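Local coordinates for protein transcriptional regulator Tm0710 (Thermotoga maritima, PDB 2A61) that probably regulates transcription as a homodimeric MarR-family protein that binds DNA through winged helix-turn-helix domains, at residues R108-F111 against I112-I115; S117-G120 against K121-S125; I14-M17 against V18-G22. One frame throughout, in Å; residues are numbered along the deposited sequence.

Interaction 1: R108-F111 against I112-I115; sequences RENF and IEKI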
ATOM      1  N   ARG A 108      12.466  -7.296  -2.927  1.00 17.78           N
ATOM      2  CA  ARG A 108      11.264  -8.114  -3.154  1.00 18.64           C
ATOM      3  C   ARG A 108      11.524  -9.363  -4.011  1.00 18.98           C
ATOM      4  O   ARG A 108      11.023 -10.459  -3.700  1.00 18.72           O
ATOM      5  CB  ARG A 108      10.170  -7.256  -3.801  1.00 19.06           C
ATOM      6  CG  ARG A 108       9.576  -6.188  -2.862  1.00 19.10           C
ATOM      7  CD  ARG A 108       8.764  -5.158  -3.634  1.00 19.28           C
ATOM      8  NE  ARG A 108       7.550  -5.742  -4.210  1.00 24.06           N
ATOM      9  CZ  ARG A 108       6.313  -5.605  -3.715  1.00 23.36           C
ATOM     10  NH1 ARG A 108       6.083  -4.878  -2.621  1.00 23.47           N
ATOM     11  NH2 ARG A 108       5.286  -6.194  -4.330  1.00 27.32           N
ATOM     12  N   GLU A 109      12.263  -9.190  -5.117  1.00 19.84           N
ATOM     13  CA  GLU A 109      12.662 -10.325  -5.976  1.00 19.92           C
ATOM     14  C   GLU A 109      13.460 -11.377  -5.174  1.00 19.75           C
ATOM     15  O   GLU A 109      13.218 -12.597  -5.310  1.00 19.59           O
ATOM     16  CB  GLU A 109      13.483  -9.819  -7.199  1.00 21.04           C
ATOM     17  CG  GLU A 109      12.616  -9.041  -8.249  1.00 19.20           C
ATOM     18  CD  GLU A 109      13.441  -8.422  -9.392  1.00 21.55           C
ATOM     19  OE1 GLU A 109      14.677  -8.375  -9.302  1.00 25.51           O
ATOM     20  OE2 GLU A 109      12.845  -7.953 -10.367  1.00 25.15           O
ATOM     21  N   ASN A 110      14.396 -10.909  -4.352  1.00 18.89           N
ATOM     22  CA  ASN A 110      15.215 -11.815  -3.528  1.00 19.98           C
ATOM     23  C   ASN A 110      14.373 -12.545  -2.482  1.00 19.40           C
ATOM     24  O   ASN A 110      14.528 -13.744  -2.268  1.00 19.76           O
ATOM     25  CB  ASN A 110      16.409 -11.078  -2.868  1.00 20.10           C
ATOM     26  CG  ASN A 110      17.381 -10.469  -3.896  1.00 23.13           C
ATOM     27  OD1 ASN A 110      17.385 -10.831  -5.081  1.00 26.91           O
ATOM     28  ND2 ASN A 110      18.187  -9.522  -3.441  1.00 24.33           N
ATOM     29  N   PHE A 111      13.443 -11.819  -1.877  1.00 18.99           N
ATOM     30  CA  PHE A 111      12.479 -12.404  -0.934  1.00 18.10           C
ATOM     31  C   PHE A 111      11.663 -13.520  -1.649  1.00 18.58           C
ATOM     32  O   PHE A 111      11.559 -14.638  -1.165  1.00 16.76           O
ATOM     33  CB  PHE A 111      11.576 -11.285  -0.435  1.00 18.38           C
ATOM     34  CG  PHE A 111      10.577 -11.701   0.619  1.00 19.70           C
ATOM     35  CD1 PHE A 111      10.963 -12.479   1.707  1.00 19.92           C
ATOM     36  CD2 PHE A 111       9.267 -11.247   0.552  1.00 21.32           C
ATOM     37  CE1 PHE A 111      10.057 -12.839   2.649  1.00 20.42           C
ATOM     38  CE2 PHE A 111       8.338 -11.624   1.528  1.00 21.88           C
ATOM     39  CZ  PHE A 111       8.739 -12.407   2.565  1.00 19.58           C
ATOM     40  N   ILE A 112      11.146 -13.212  -2.837  1.00 19.17           N
ATOM     41  CA  ILE A 112      10.301 -14.158  -3.582  1.00 20.61           C
ATOM     42  C   ILE A 112      11.146 -15.341  -4.102  1.00 21.88           C
ATOM     43  O   ILE A 112      10.661 -16.475  -4.148  1.00 21.26           O
ATOM     44  CB  ILE A 112       9.568 -13.435  -4.741  1.00 21.27           C
ATOM     45  CG1 ILE A 112       8.537 -12.400  -4.195  1.00 21.38           C
ATOM     46  CG2 ILE A 112       8.928 -14.461  -5.735  1.00 19.84           C
ATOM     47  CD1 ILE A 112       7.434 -12.955  -3.340  1.00 24.78           C
ATOM     48  N   GLU A 113      12.406 -15.069  -4.466  1.00 22.60           N
ATOM     49  CA  GLU A 113      13.336 -16.137  -4.858  1.00 24.59           C
ATOM     50  C   GLU A 113      13.528 -17.170  -3.727  1.00 22.88           C
ATOM     51  O   GLU A 113      13.584 -18.364  -3.984  1.00 22.18           O
ATOM     52  CB  GLU A 113      14.666 -15.543  -5.312  1.00 24.35           C
ATOM     53  CG  GLU A 113      15.750 -16.547  -5.688  1.00 27.58           C
ATOM     54  CD  GLU A 113      16.958 -15.876  -6.338  1.00 29.72           C
ATOM     55  OE1 GLU A 113      17.587 -14.978  -5.702  1.00 34.98           O
ATOM     56  OE2 GLU A 113      17.270 -16.247  -7.496  1.00 37.62           O
ATOM     57  N   LYS A 114      13.602 -16.725  -2.474  1.00 22.60           N
ATOM     58  CA  LYS A 114      13.703 -17.679  -1.350  1.00 21.98           C
ATOM     59  C   LYS A 114      12.424 -18.514  -1.189  1.00 21.74           C
ATOM     60  O   LYS A 114      12.488 -19.723  -0.901  1.00 22.23           O
ATOM     61  CB  LYS A 114      14.037 -16.965  -0.034  1.00 21.01           C
ATOM     62  CG  LYS A 114      15.436 -16.379   0.028  1.00 23.35           C
ATOM     63  CD  LYS A 114      15.833 -15.898   1.452  1.00 25.18           C
ATOM     64  CE  LYS A 114      17.010 -14.902   1.411  1.00 32.69           C
ATOM     65  NZ  LYS A 114      18.166 -15.434   0.592  1.00 37.27           N
ATOM     66  N   ILE A 115      11.275 -17.865  -1.373  0.50 21.82           N
ATOM     67  CA  ILE A 115       9.964 -18.512  -1.277  0.50 22.62           C
ATOM     68  C   ILE A 115       9.826 -19.582  -2.358  0.50 22.78           C
ATOM     69  O   ILE A 115       9.508 -20.748  -2.070  0.50 22.96           O
ATOM     70  CB  ILE A 115       8.785 -17.482  -1.421  0.50 22.06           C
ATOM     71  CG1 ILE A 115       8.964 -16.272  -0.495  0.50 23.13           C
ATOM     72  CG2 ILE A 115       7.425 -18.157  -1.208  0.50 22.53           C
ATOM     73  CD1 ILE A 115       9.688 -16.539   0.793  0.50 16.61           C
TER
HETATM   74  O   HOH W   1      17.161 -14.640  -2.553  1.00 31.39           O

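Interaction 2: S117-G120 against K121-S125; sequences SDLG and KEKSS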
ATOM      1  N   SER A 117      12.154 -20.987  -4.050  1.00 24.07           N
ATOM      2  CA  SER A 117      13.121 -22.047  -3.769  1.00 24.21           C
ATOM      3  C   SER A 117      12.584 -23.077  -2.744  1.00 24.12           C
ATOM      4  O   SER A 117      12.705 -24.290  -2.923  1.00 24.40           O
ATOM      5  CB  SER A 117      14.434 -21.437  -3.280  1.00 23.69           C
ATOM      6  OG  SER A 117      15.374 -22.454  -2.976  1.00 24.80           O
ATOM      7  N   ASP A 118      11.996 -22.587  -1.658  1.00 24.28           N
ATOM      8  CA  ASP A 118      11.381 -23.479  -0.653  1.00 24.52           C
ATOM      9  C   ASP A 118      10.245 -24.336  -1.219  1.00 25.48           C
ATOM     10  O   ASP A 118      10.130 -25.536  -0.906  1.00 25.40           O
ATOM     11  CB  ASP A 118      10.885 -22.653   0.529  1.00 24.60           C
ATOM     12  CG  ASP A 118      12.012 -22.250   1.462  1.00 27.50           C
ATOM     13  OD1 ASP A 118      13.125 -22.789   1.332  1.00 26.05           O
ATOM     14  OD2 ASP A 118      11.773 -21.399   2.321  1.00 25.13           O
ATOM     15  N   LEU A 119       9.418 -23.710  -2.056  1.00 24.55           N
ATOM     16  CA  LEU A 119       8.289 -24.383  -2.690  1.00 25.62           C
ATOM     17  C   LEU A 119       8.728 -25.446  -3.690  1.00 25.80           C
ATOM     18  O   LEU A 119       8.047 -26.464  -3.861  1.00 26.07           O
ATOM     19  CB  LEU A 119       7.394 -23.367  -3.387  1.00 23.95           C
ATOM     20  CG  LEU A 119       6.580 -22.464  -2.466  1.00 26.52           C
ATOM     21  CD1 LEU A 119       6.147 -21.196  -3.199  1.00 26.75           C
ATOM     22  CD2 LEU A 119       5.366 -23.237  -1.956  1.00 28.54           C
ATOM     23  N   GLY A 120       9.844 -25.193  -4.365  1.00 26.00           N
ATOM     24  CA  GLY A 120      10.328 -26.093  -5.408  1.00 27.03           C
ATOM     25  C   GLY A 120       9.831 -25.624  -6.761  1.00 27.50           C
ATOM     26  O   GLY A 120       8.808 -24.961  -6.862  1.00 26.22           O
ATOM     27  N   LYS A 121      10.549 -26.013  -7.803  1.00 28.86           N
ATOM     28  CA  LYS A 121      10.273 -25.595  -9.165  1.00 30.66           C
ATOM     29  C   LYS A 121       8.851 -25.937  -9.641  1.00 30.82           C
ATOM     30  O   LYS A 121       8.153 -25.053 -10.159  1.00 29.51           O
ATOM     31  CB  LYS A 121      11.296 -26.236 -10.104  1.00 31.53           C
ATOM     32  CG  LYS A 121      11.304 -25.615 -11.476  1.00 34.68           C
ATOM     33  CD  LYS A 121      11.674 -26.687 -12.477  1.00 40.84           C
ATOM     34  CE  LYS A 121      11.442 -26.252 -13.910  1.00 44.81           C
ATOM     35  NZ  LYS A 121      11.833 -27.408 -14.789  1.00 47.47           N
ATOM     36  N   GLU A 122       8.449 -27.206  -9.477  1.00 31.96           N
ATOM     37  CA  GLU A 122       7.136 -27.711  -9.938  1.00 33.19           C
ATOM     38  C   GLU A 122       5.985 -26.961  -9.266  1.00 31.65           C
ATOM     39  O   GLU A 122       5.094 -26.456  -9.940  1.00 31.56           O
ATOM     40  CB  GLU A 122       7.005 -29.231  -9.696  1.00 32.86           C
ATOM     41  CG  GLU A 122       5.670 -29.903 -10.137  1.00 34.66           C
ATOM     42  CD  GLU A 122       5.582 -31.412  -9.728  1.00 37.92           C
ATOM     43  OE1 GLU A 122       6.616 -31.994  -9.300  1.00 44.06           O
ATOM     44  OE2 GLU A 122       4.483 -32.019  -9.827  1.00 42.08           O
ATOM     45  N   LYS A 123       6.032 -26.850  -7.945  1.00 30.63           N
ATOM     46  CA  LYS A 123       4.975 -26.140  -7.233  1.00 29.33           C
ATOM     47  C   LYS A 123       4.969 -24.621  -7.542  1.00 27.89           C
ATOM     48  O   LYS A 123       3.908 -24.036  -7.722  1.00 27.59           O
ATOM     49  CB  LYS A 123       5.097 -26.397  -5.741  1.00 29.76           C
ATOM     50  CG  LYS A 123       4.001 -25.804  -4.923  1.00 32.24           C
ATOM     51  CD  LYS A 123       4.031 -26.394  -3.536  1.00 37.30           C
ATOM     52  CE  LYS A 123       3.526 -27.803  -3.535  1.00 38.61           C
ATOM     53  NZ  LYS A 123       3.930 -28.386  -2.246  1.00 41.63           N
ATOM     54  N   SER A 124       6.142 -24.002  -7.604  1.00 26.23           N
ATOM     55  CA  SER A 124       6.240 -22.581  -7.964  1.00 27.44           C
ATOM     56  C   SER A 124       5.630 -22.285  -9.327  1.00 27.41           C
ATOM     57  O   SER A 124       5.022 -21.236  -9.489  1.00 27.88           O
ATOM     58  CB  SER A 124       7.700 -22.086  -7.943  1.00 26.77           C
ATOM     59  OG  SER A 124       8.253 -22.258  -6.641  1.00 29.22           O
ATOM     60  N   SER A 125       5.856 -23.178 -10.301  1.00 27.83           N
ATOM     61  CA  SER A 125       5.278 -23.077 -11.649  1.00 29.35           C
ATOM     62  C   SER A 125       3.757 -23.142 -11.625  1.00 28.69           C
ATOM     63  O   SER A 125       3.086 -22.322 -12.269  1.00 29.27           O
ATOM     64  CB  SER A 125       5.819 -24.180 -12.564  1.00 29.82           C
ATOM     65  OG  SER A 125       7.189 -23.944 -12.838  1.00 34.45           O
TER
HETATM   66  O   HOH W   2       7.793 -28.225  -6.265  1.00 28.34           O

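Interaction 3: I14-M17 against V18-G22; sequences ICFM and VKVEG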
ATOM      1  N   ILE A  14      -0.251 -11.786   2.294  1.00 17.65           N
ATOM      2  CA  ILE A  14       0.827 -11.954   1.306  1.00 18.68           C
ATOM      3  C   ILE A  14       1.370 -10.591   0.870  1.00 18.27           C
ATOM      4  O   ILE A  14       2.582 -10.378   0.834  1.00 17.96           O
ATOM      5  CB  ILE A  14       0.328 -12.764   0.082  1.00 18.80           C
ATOM      6  CG1 ILE A  14       0.188 -14.249   0.478  1.00 18.54           C
ATOM      7  CG2 ILE A  14       1.261 -12.615  -1.103  1.00 16.49           C
ATOM      8  CD1 ILE A  14      -0.640 -15.084  -0.533  1.00 18.85           C
ATOM      9  N   CYS A  15       0.450  -9.697   0.514  1.00 18.68           N
ATOM     10  CA  CYS A  15       0.793  -8.383  -0.018  1.00 19.77           C
ATOM     11  C   CYS A  15       1.502  -7.537   1.041  1.00 20.43           C
ATOM     12  O   CYS A  15       2.479  -6.857   0.723  1.00 20.67           O
ATOM     13  CB  CYS A  15      -0.448  -7.694  -0.505  1.00 19.82           C
ATOM     14  SG  CYS A  15      -1.160  -8.528  -1.894  1.00 24.21           S
ATOM     15  N   PHE A  16       1.018  -7.604   2.289  1.00 19.99           N
ATOM     16  CA  PHE A  16       1.632  -6.952   3.450  1.00 20.07           C
ATOM     17  C   PHE A  16       3.078  -7.398   3.627  1.00 19.63           C
ATOM     18  O   PHE A  16       3.953  -6.553   3.762  1.00 19.32           O
ATOM     19  CB  PHE A  16       0.773  -7.155   4.734  1.00 21.03           C
ATOM     20  CG  PHE A  16       1.398  -6.584   6.000  1.00 24.91           C
ATOM     21  CD1 PHE A  16       1.210  -5.246   6.345  1.00 27.02           C
ATOM     22  CD2 PHE A  16       2.186  -7.382   6.829  1.00 28.39           C
ATOM     23  CE1 PHE A  16       1.784  -4.714   7.510  1.00 27.62           C
ATOM     24  CE2 PHE A  16       2.766  -6.860   7.995  1.00 28.73           C
ATOM     25  CZ  PHE A  16       2.572  -5.519   8.318  1.00 26.43           C
ATOM     26  N   MET A  17       3.337  -8.713   3.610  1.00 19.09           N
ATOM     27  CA  MET A  17       4.693  -9.227   3.846  1.00 19.13           C
ATOM     28  C   MET A  17       5.677  -8.796   2.769  1.00 18.75           C
ATOM     29  O   MET A  17       6.818  -8.421   3.078  1.00 17.62           O
ATOM     30  CB  MET A  17       4.734 -10.767   4.003  1.00 19.34           C
ATOM     31  CG  MET A  17       4.148 -11.215   5.365  1.00 18.87           C
ATOM     32  SD  MET A  17       4.350 -12.975   5.670  1.00 19.51           S
ATOM     33  CE  MET A  17       2.998 -13.595   4.645  1.00 18.52           C
ATOM     34  N   VAL A  18       5.258  -8.860   1.509  1.00 17.53           N
ATOM     35  CA  VAL A  18       6.176  -8.444   0.477  1.00 18.23           C
ATOM     36  C   VAL A  18       6.375  -6.925   0.517  1.00 18.53           C
ATOM     37  O   VAL A  18       7.462  -6.467   0.228  1.00 17.50           O
ATOM     38  CB  VAL A  18       5.820  -8.971  -0.905  1.00 17.63           C
ATOM     39  CG1 VAL A  18       4.535  -8.410  -1.353  1.00 21.19           C
ATOM     40  CG2 VAL A  18       6.994  -8.672  -1.882  1.00 18.38           C
ATOM     41  N   LYS A  19       5.315  -6.173   0.825  1.00 18.53           N
ATOM     42  CA  LYS A  19       5.425  -4.695   0.943  1.00 19.75           C
ATOM     43  C   LYS A  19       6.450  -4.324   2.029  1.00 20.40           C
ATOM     44  O   LYS A  19       7.364  -3.530   1.786  1.00 19.56           O
ATOM     45  CB  LYS A  19       4.052  -4.071   1.261  1.00 19.82           C
ATOM     46  CG  LYS A  19       4.036  -2.518   1.439  1.00 19.65           C
ATOM     47  CD  LYS A  19       2.719  -2.094   2.097  1.00 22.35           C
ATOM     48  CE  LYS A  19       2.607  -0.543   2.262  1.00 24.58           C
ATOM     49  NZ  LYS A  19       2.444   0.028   0.906  1.00 28.83           N
ATOM     50  N   VAL A  20       6.297  -4.923   3.215  1.00 20.07           N
ATOM     51  CA  VAL A  20       7.160  -4.654   4.348  1.00 20.69           C
ATOM     52  C   VAL A  20       8.588  -5.073   4.066  1.00 19.93           C
ATOM     53  O   VAL A  20       9.536  -4.309   4.313  1.00 20.30           O
ATOM     54  CB  VAL A  20       6.601  -5.313   5.632  1.00 20.17           C
ATOM     55  CG1 VAL A  20       7.583  -5.178   6.820  1.00 23.93           C
ATOM     56  CG2 VAL A  20       5.244  -4.710   5.959  1.00 20.78           C
ATOM     57  N   GLU A  21       8.751  -6.251   3.492  1.00 20.48           N
ATOM     58  CA  GLU A  21      10.079  -6.746   3.173  1.00 21.26           C
ATOM     59  C   GLU A  21      10.879  -5.830   2.221  1.00 19.52           C
ATOM     60  O   GLU A  21      12.030  -5.520   2.475  1.00 18.57           O
ATOM     61  CB  GLU A  21       9.986  -8.156   2.608  1.00 22.14           C
ATOM     62  CG  GLU A  21      11.373  -8.778   2.340  1.00 26.07           C
ATOM     63  CD  GLU A  21      12.180  -9.135   3.623  1.00 29.62           C
ATOM     64  OE1 GLU A  21      11.603  -9.391   4.704  1.00 28.61           O
ATOM     65  OE2 GLU A  21      13.425  -9.157   3.527  1.00 34.69           O
ATOM     66  N   GLY A  22      10.232  -5.418   1.138  1.00 19.04           N
ATOM     67  CA  GLY A  22      10.762  -4.466   0.172  1.00 16.87           C
ATOM     68  C   GLY A  22      11.123  -3.141   0.806  1.00 16.60           C
ATOM     69  O   GLY A  22      12.191  -2.600   0.507  1.00 16.47           O
TER

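Interaction 1: R108-F111 against I112-I115
F111 and I115 lie one turn apart on helix 95-119, and the backbone between them carries the regular helical bonds. Four i-to-i+4 hydrogen bonds run through this stretch: the N atoms of I112, E113, K114 and I115 reach the carbonyl oxygens of R108, E109, N110 and F111. The shortest joins E113 N to E109 O at 2.7 Å. F111 O is gripped by I115 N at 3.2 Å and, weakly, by K114 N.

The apolar contacts gather on the buried side. With CG of F111 anti to its backbone N (chi1 -176°), the ring projects mainly out from the helix, and its CE1 comes to 4.2 Å from I115 CD1. Two conformers exist for I115, which leaves this last contact somewhat doubtful. I112 sets CG1 over the preceding turn, 3.2 Å from R108 O. Aromatic and branched residues suit this face because it is covered by the second subunit and, at F111, also by helix 5-23 of the same chain: across the dimer F111 packs on M138, I112 on K4 and I115 on V137 of the second subunit.

N110, E113 and K114 take the solvent-facing side. The side chains of N110 and E113 lie side by side, their amide and carboxylate planes only 11° apart. A water links the backbone carbonyl of N110 to the E113 carboxylate, donating to N110 O at 2.8 Å and to E113 OE1 at 3.2 Å, and it weakly accepts from K114 NZ. It thus gives N110 O a second donor besides K114 N.

R108 belongs to the interface instead, its guanidinium turned away from this turn to form a salt bridge through NE with E8 of the second subunit.

The whole is an amphipathic turn of a long helix, with the apolar stripe committed to the helical dimerisation region characteristic of MarR-family regulators.

Interaction 2: S117-G120 against K121-S125
L119 and K123 meet across the sharp bend between helices 95-119 and 121-141, their side chains crossing at about a right angle. CD2 of L119 rests 3.8 Å from K123 CD, so the lysine offers its aliphatic part to the leucine. K123 starts with CG anti to its backbone N (chi1 -175°) and then bends at chi3 (-74°), carrying NZ to a salt bridge with E133 of the second subunit. A long, flexible chain with a charged end suits both tasks.

S124 points its hydroxyl back at the bend, with OG beside its own backbone N. There OG sits 2.8 Å from G120 O and also close to T116 O, two acceptors for a single proton, while L119 CB lies 3.5 Å from it. S124 N bonds to G120 O at 2.9 Å, the first regular turn of the new helix.

Where the helical pattern is broken, a water steps in, donating to L119 O at 3.0 Å and accepting from K123 N at 2.8 Å. G120 turns the chain with a positive phi of 94°, a conformation that glycine takes readily because it has no CB to press on L119 O. The arrangement is a helix-helix turn in which a glycine of positive phi follows one helix and occupies the N-cap position of the next.

Interaction 3: I14-M17 against V18-G22
F16 and V20 form an i-to-i+4 CH-pi pair on helix 5-23, part of the helical dimerisation region of this MarR-family protein. The methyl CG2 of V20 sits over the centre of one ring face, 3.7 Å from the F16 ring centroid and 14° off the ring normal. The phenyl gets there because its CG is anti to the backbone N (chi1 176°), swinging the flat group toward the next turn. V20 is beta-branched, so while CG2 serves the ring, CG1 heads off in another direction, and the side chain also packs on F142 of the second subunit.

Around the helix, residue type follows the neighbours. Flexible M17 fits against M138 of the other subunit, and C15 makes a disulfide with its own counterpart there. E21 is buried and turns away from this stretch, its two carboxylate oxygens held in salt bridges by K24 and R107. The compact V18 packs on R108.

Four backbone bonds hold these side chains at their spacing, with V20 N meeting F16 O at 2.9 Å almost straight. V18 alone puts a methyl between its backbone N and carbonyl carbon (chi1 65°), which brings CG1 to 3.3 Å from C15 O.

All three contacts are local and all touch the second subunit. Interactions 1 and 3 are partly buried turns of two different helices and pack directly on each other: F111 lies on E21, with F111 CG 3.5 Å from E21 CG, and R108 lies against G22. Interaction 2, at the surface, shares helix 95-119 with interaction 1 but lies at its end, with centres about 12 Å apart, and does not touch interaction 3. The chemistry follows: regular backbone bonds with apolar faces in 1 and 3, the latter adding a disulfide across the dimer, against a glycine turn and a serine hydroxyl in 2, where one helix ends and the next begins. Water bridges in 1 and 2, but only in 2 does it replace a helical bond.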